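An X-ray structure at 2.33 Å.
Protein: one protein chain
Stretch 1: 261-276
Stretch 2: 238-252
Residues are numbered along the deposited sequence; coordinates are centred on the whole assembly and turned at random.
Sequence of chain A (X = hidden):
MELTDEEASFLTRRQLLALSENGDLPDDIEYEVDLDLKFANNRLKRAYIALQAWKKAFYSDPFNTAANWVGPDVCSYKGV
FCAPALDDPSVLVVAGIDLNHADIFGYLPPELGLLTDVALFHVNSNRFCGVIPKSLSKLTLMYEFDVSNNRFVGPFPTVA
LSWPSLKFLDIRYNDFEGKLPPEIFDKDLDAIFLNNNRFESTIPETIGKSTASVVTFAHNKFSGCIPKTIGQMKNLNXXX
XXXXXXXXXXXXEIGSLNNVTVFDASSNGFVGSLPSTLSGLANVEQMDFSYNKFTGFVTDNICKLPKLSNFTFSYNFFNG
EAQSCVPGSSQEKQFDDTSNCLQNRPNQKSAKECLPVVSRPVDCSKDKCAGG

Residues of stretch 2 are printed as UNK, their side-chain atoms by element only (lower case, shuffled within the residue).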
# COMPACT_ATOMS: atom_id res chain seq x y z
N THR A 261 -9.14 -5.43 -9.27
CA THR A 261 -10.09 -4.35 -9.52
C THR A 261 -9.43 -3.01 -9.82
O THR A 261 -10.10 -2.12 -10.37
CB THR A 261 -11.01 -4.14 -8.30
OG1 THR A 261 -10.21 -3.82 -7.15
CG2 THR A 261 -11.84 -5.38 -8.04
N VAL A 262 -8.17 -2.84 -9.44
CA VAL A 262 -7.47 -1.57 -9.55
C VAL A 262 -6.09 -1.90 -10.07
O VAL A 262 -5.29 -2.53 -9.36
CB VAL A 262 -7.36 -0.82 -8.21
CG1 VAL A 262 -6.48 0.42 -8.42
CG2 VAL A 262 -8.72 -0.43 -7.66
N PHE A 263 -5.78 -1.46 -11.28
CA PHE A 263 -4.45 -1.60 -11.84
C PHE A 263 -4.01 -0.23 -12.35
O PHE A 263 -4.49 0.24 -13.39
CB PHE A 263 -4.40 -2.65 -12.96
CG PHE A 263 -3.00 -3.02 -13.36
CD1 PHE A 263 -2.28 -2.21 -14.22
CD2 PHE A 263 -2.37 -4.12 -12.81
CE1 PHE A 263 -0.98 -2.51 -14.55
CE2 PHE A 263 -1.06 -4.42 -13.13
CZ PHE A 263 -0.37 -3.62 -14.00
N ASP A 264 -3.10 0.41 -11.64
CA ASP A 264 -2.67 1.77 -11.96
C ASP A 264 -1.16 1.76 -12.21
O ASP A 264 -0.38 1.55 -11.28
CB ASP A 264 -3.08 2.74 -10.86
CG ASP A 264 -3.00 4.20 -11.29
OD1 ASP A 264 -2.05 4.55 -12.04
OD2 ASP A 264 -3.86 5.01 -10.88
N ALA A 265 -0.77 1.98 -13.46
CA ALA A 265 0.63 1.99 -13.87
C ALA A 265 1.07 3.36 -14.35
O ALA A 265 2.08 3.48 -15.06
CB ALA A 265 0.89 0.94 -14.96
N SER A 266 0.37 4.41 -13.92
CA SER A 266 0.53 5.69 -14.57
C SER A 266 1.80 6.41 -14.11
O SER A 266 2.36 6.12 -13.04
CB SER A 266 -0.70 6.58 -14.33
OG SER A 266 -0.82 6.96 -12.97
N SER A 267 2.25 7.35 -14.94
CA SER A 267 3.38 8.22 -14.64
C SER A 267 4.65 7.40 -14.46
O SER A 267 5.37 7.54 -13.46
CB SER A 267 3.09 9.08 -13.40
OG SER A 267 2.01 9.93 -13.70
N ASN A 268 4.90 6.51 -15.41
CA ASN A 268 6.15 5.78 -15.48
C ASN A 268 6.75 6.02 -16.86
O ASN A 268 6.59 7.11 -17.41
CB ASN A 268 5.90 4.29 -15.17
CG ASN A 268 5.87 4.01 -13.65
OD1 ASN A 268 6.91 3.94 -13.01
ND2 ASN A 268 4.68 3.92 -13.07
N GLY A 269 7.41 5.02 -17.43
CA GLY A 269 8.04 5.16 -18.72
C GLY A 269 7.85 3.90 -19.52
O GLY A 269 8.77 3.46 -20.22
N PHE A 270 6.68 3.29 -19.42
CA PHE A 270 6.43 2.07 -20.17
C PHE A 270 6.34 2.35 -21.66
O PHE A 270 5.99 3.45 -22.10
CB PHE A 270 5.16 1.40 -19.67
CG PHE A 270 5.24 0.95 -18.25
CD1 PHE A 270 6.07 -0.11 -17.88
CD2 PHE A 270 4.47 1.57 -17.27
CE1 PHE A 270 6.14 -0.52 -16.56
CE2 PHE A 270 4.53 1.15 -15.96
CZ PHE A 270 5.37 0.11 -15.60
N VAL A 271 6.68 1.34 -22.45
CA VAL A 271 6.69 1.41 -23.90
C VAL A 271 5.96 0.19 -24.45
O VAL A 271 5.49 -0.66 -23.70
CB VAL A 271 8.12 1.48 -24.47
CG1 VAL A 271 8.80 2.79 -24.09
CG2 VAL A 271 8.93 0.29 -23.97
N GLY A 272 5.88 0.12 -25.77
CA GLY A 272 5.16 -0.97 -26.38
C GLY A 272 3.67 -0.73 -26.46
O GLY A 272 3.14 0.36 -26.19
N SER A 273 2.99 -1.79 -26.84
CA SER A 273 1.54 -1.80 -26.91
C SER A 273 0.96 -2.44 -25.66
O SER A 273 1.63 -3.21 -24.97
CB SER A 273 1.05 -2.56 -28.15
OG SER A 273 1.77 -2.14 -29.29
N LEU A 274 -0.27 -2.08 -25.36
CA LEU A 274 -0.99 -2.80 -24.34
C LEU A 274 -1.08 -4.25 -24.76
O LEU A 274 -1.37 -4.53 -25.93
CB LEU A 274 -2.39 -2.22 -24.14
CG LEU A 274 -2.35 -0.77 -23.70
CD1 LEU A 274 -3.75 -0.23 -23.39
CD2 LEU A 274 -1.42 -0.63 -22.49
N PRO A 275 -0.77 -5.20 -23.88
CA PRO A 275 -0.91 -6.60 -24.26
C PRO A 275 -2.37 -6.97 -24.42
O PRO A 275 -3.22 -6.55 -23.63
CB PRO A 275 -0.24 -7.36 -23.10
CG PRO A 275 -0.15 -6.38 -22.00
CD PRO A 275 -0.05 -5.03 -22.61
N SER A 276 -2.66 -7.74 -25.46
CA SER A 276 -4.01 -8.23 -25.70
C SER A 276 -4.50 -9.13 -24.58
O SER A 276 -5.71 -9.30 -24.41
CB SER A 276 -4.08 -8.96 -27.05
OG SER A 276 -3.01 -9.89 -27.17
N UNK A 238 -5.69 -5.05 -5.83
CA UNK A 238 -5.31 -3.66 -6.09
C UNK A 238 -3.79 -3.54 -6.08
O UNK A 238 -3.15 -3.92 -5.10
c UNK A 238 -5.92 -2.69 -5.06
o UNK A 238 -7.46 -0.96 -3.37
o UNK A 238 -9.24 -2.27 -3.49
c UNK A 238 -8.08 -1.94 -3.86
c UNK A 238 -7.44 -2.79 -4.96
N UNK A 239 -3.22 -3.02 -7.16
CA UNK A 239 -1.78 -2.78 -7.26
C UNK A 239 -1.56 -1.40 -7.86
O UNK A 239 -2.17 -1.05 -8.87
c UNK A 239 -1.48 -3.89 -9.56
c UNK A 239 0.46 -3.75 -7.92
c UNK A 239 -1.06 -3.88 -8.07
c UNK A 239 1.17 -5.08 -7.78
N UNK A 240 -0.72 -0.60 -7.22
CA UNK A 240 -0.56 0.80 -7.57
C UNK A 240 0.92 1.10 -7.74
O UNK A 240 1.70 0.94 -6.80
c UNK A 240 -2.65 1.30 -6.26
c UNK A 240 -1.10 3.17 -6.93
c UNK A 240 -1.19 1.71 -6.50
N UNK A 241 1.31 1.52 -8.96
CA UNK A 241 2.67 1.86 -9.34
C UNK A 241 2.86 3.34 -9.66
O UNK A 241 3.95 3.72 -10.12
c UNK A 241 4.26 -2.41 -9.83
c UNK A 241 4.23 -1.03 -9.90
c UNK A 241 3.22 -3.16 -10.38
c UNK A 241 2.13 -1.14 -11.05
c UNK A 241 3.11 1.11 -10.60
c UNK A 241 3.14 -0.38 -10.48
c UNK A 241 2.16 -2.51 -10.99
N UNK A 242 1.83 4.17 -9.50
CA UNK A 242 1.88 5.59 -9.87
C UNK A 242 3.23 6.24 -9.56
O UNK A 242 3.68 6.26 -8.41
c UNK A 242 0.76 6.38 -9.16
c UNK A 242 0.71 7.82 -9.65
c UNK A 242 -0.58 5.73 -9.37
c UNK A 242 -1.69 6.45 -8.63
N UNK A 243 3.86 6.81 -10.58
CA UNK A 243 4.93 7.76 -10.32
C UNK A 243 6.24 7.11 -9.89
O UNK A 243 6.72 7.35 -8.79
N UNK A 244 6.79 6.27 -10.75
CA UNK A 244 8.08 5.65 -10.52
C UNK A 244 8.89 5.85 -11.80
O UNK A 244 8.58 6.69 -12.65
c UNK A 244 7.61 4.02 -8.64
o UNK A 244 8.46 4.21 -7.78
n UNK A 244 6.36 3.66 -8.34
c UNK A 244 7.93 4.18 -10.11
N UNK A 245 9.94 5.06 -11.95
CA UNK A 245 10.76 5.13 -13.15
C UNK A 245 10.83 3.76 -13.79
O UNK A 245 11.91 3.29 -14.16
c UNK A 245 12.15 5.66 -12.81
c UNK A 245 12.14 7.16 -12.60
n UNK A 245 12.64 7.59 -11.45
o UNK A 245 11.64 7.92 -13.44
N UNK A 246 9.68 3.10 -13.89
CA UNK A 246 9.61 1.81 -14.53
C UNK A 246 9.50 1.98 -16.06
O UNK A 246 9.10 3.03 -16.57
c UNK A 246 8.36 0.75 -12.49
c UNK A 246 9.42 -0.25 -12.05
c UNK A 246 8.41 1.03 -14.00
c UNK A 246 6.94 0.24 -12.11
N UNK A 247 9.85 0.93 -16.78
CA UNK A 247 9.99 0.99 -18.23
C UNK A 247 9.88 -0.42 -18.78
O UNK A 247 9.49 -1.36 -18.07
c UNK A 247 11.32 1.65 -18.62
o UNK A 247 12.40 0.90 -18.07
N UNK A 248 10.23 -0.58 -20.04
CA UNK A 248 9.98 -1.83 -20.71
C UNK A 248 8.50 -1.93 -21.08
O UNK A 248 7.70 -1.00 -20.91
N UNK A 249 8.15 -3.09 -21.62
CA UNK A 249 6.78 -3.39 -21.99
C UNK A 249 6.05 -4.02 -20.82
O UNK A 249 6.66 -4.65 -19.96
s UNK A 249 7.55 -3.67 -24.67
c UNK A 249 6.74 -4.33 -23.19
N UNK A 250 4.73 -3.86 -20.80
CA UNK A 250 3.90 -4.58 -19.85
C UNK A 250 4.03 -6.08 -20.12
O UNK A 250 3.90 -6.51 -21.27
c UNK A 250 2.13 -2.79 -19.40
c UNK A 250 2.69 -2.70 -17.97
c UNK A 250 2.44 -4.16 -19.99
c UNK A 250 0.62 -2.51 -19.42
N UNK A 251 4.29 -6.90 -19.11
CA UNK A 251 4.29 -8.34 -19.35
C UNK A 251 2.88 -8.83 -19.61
O UNK A 251 1.94 -8.45 -18.90
c UNK A 251 4.71 -7.88 -17.03
c UNK A 251 4.81 -6.57 -17.77
c UNK A 251 4.88 -8.94 -18.06
N UNK A 252 2.73 -9.69 -20.63
CA UNK A 252 1.44 -10.30 -20.93
C UNK A 252 0.86 -11.04 -19.73
O UNK A 252 -0.35 -11.26 -19.68
o UNK A 252 2.11 -9.50 -23.67
c UNK A 252 2.25 -10.68 -23.35
c UNK A 252 1.56 -11.28 -22.11
n UNK A 252 2.99 -11.52 -24.05
O HOH W 1 -11.55 -4.05 -3.97
O HOH W 2 7.20 9.19 -12.77
O HOH W 3 3.64 -2.38 -23.17

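Position 238 carries three carbons in a row, the third bearing two oxygens: a carboxylate on a two-carbon arm, hence Glu238. Its CG lies 3.8 Å from Val262 CB, and a water donates to its OE2 at 3.0 Å. Position 239 has four carbons, forked at the first, with one arm two carbons long: Ile239. CG2 sits 3.4 Å from Phe263 CD2, and the backbone N donates to Val262 O (3.1 Å, 168°). Position 240 shows one carbon bearing two others, so Val240; its CG2 is 4.5 Å from Val262 CG1.

Position 241 is one carbon followed by a six-carbon ring without oxygen: Phe241. CE2 is 4.1 Å from Phe263 CZ, and N donates to Asp264 O at 2.9 Å. Position 242 repeats the four-carbon fork at the first atom, giving Ile242, with CG1 3.3 Å from Asp264 OD1. Position 243 has no side-chain atoms and phi 76°, as suits Gly243; its N donates to Ser266 O at 3.0 Å.

Position 244 has two carbons, the second carrying one oxygen and one nitrogen: Asn244. Its CB is 3.1 Å from Asn268 OD1, while its ND2 donates to Phe241 O at 3.0 Å. Position 245 has the same atoms, Asn245, but points away from stretch 1. Position 246, four carbons forked at the second, is Leu246; its CB is 3.6 Å from Phe270 CZ. Position 247, one carbon and one oxygen, is Ser247, whose CA is 3.4 Å from Gly269 O.

Position 248 is bare, Gly248; at its backbone angles a CB would jam against the preceding carbonyl. Position 249, one carbon and one sulfur, is Cys249, bonded covalently elsewhere in the structure; SG is 4.3 Å from Val271 CG2. Position 250, forked at the second of four carbons, is Leu250: CD2 lies 4.3 Å from the Phe270 ring centroid, 10° off its normal, and CB is 3.7 Å from Pro275 CD. Position 251 closes three carbons onto N, Pro251, and points away. Position 252, two carbons then oxygen and nitrogen, is Asn252, with OD1 3.2 Å from Pro275 CB.

The contact begins as parallel strands, 262-264 beside 238-240, at 13°. Beyond them Asn268 bridges the turn: ND2 donates to Phe241 O at 3.0 Å, and OD1 accepts from Leu246 N at 3.0 Å. Val271 N then donates to Gly248 O (3.0 Å, 168°), and one water links Leu250 N (3.0 Å) to Val271 O (2.6 Å). Leu250, with the largest covered area, packs against Phe270, Leu274 and Pro275. Together the stretches bury 1257 Å².

Stretch 2, residues 238-252: EIVFIGNNLSGCLPN
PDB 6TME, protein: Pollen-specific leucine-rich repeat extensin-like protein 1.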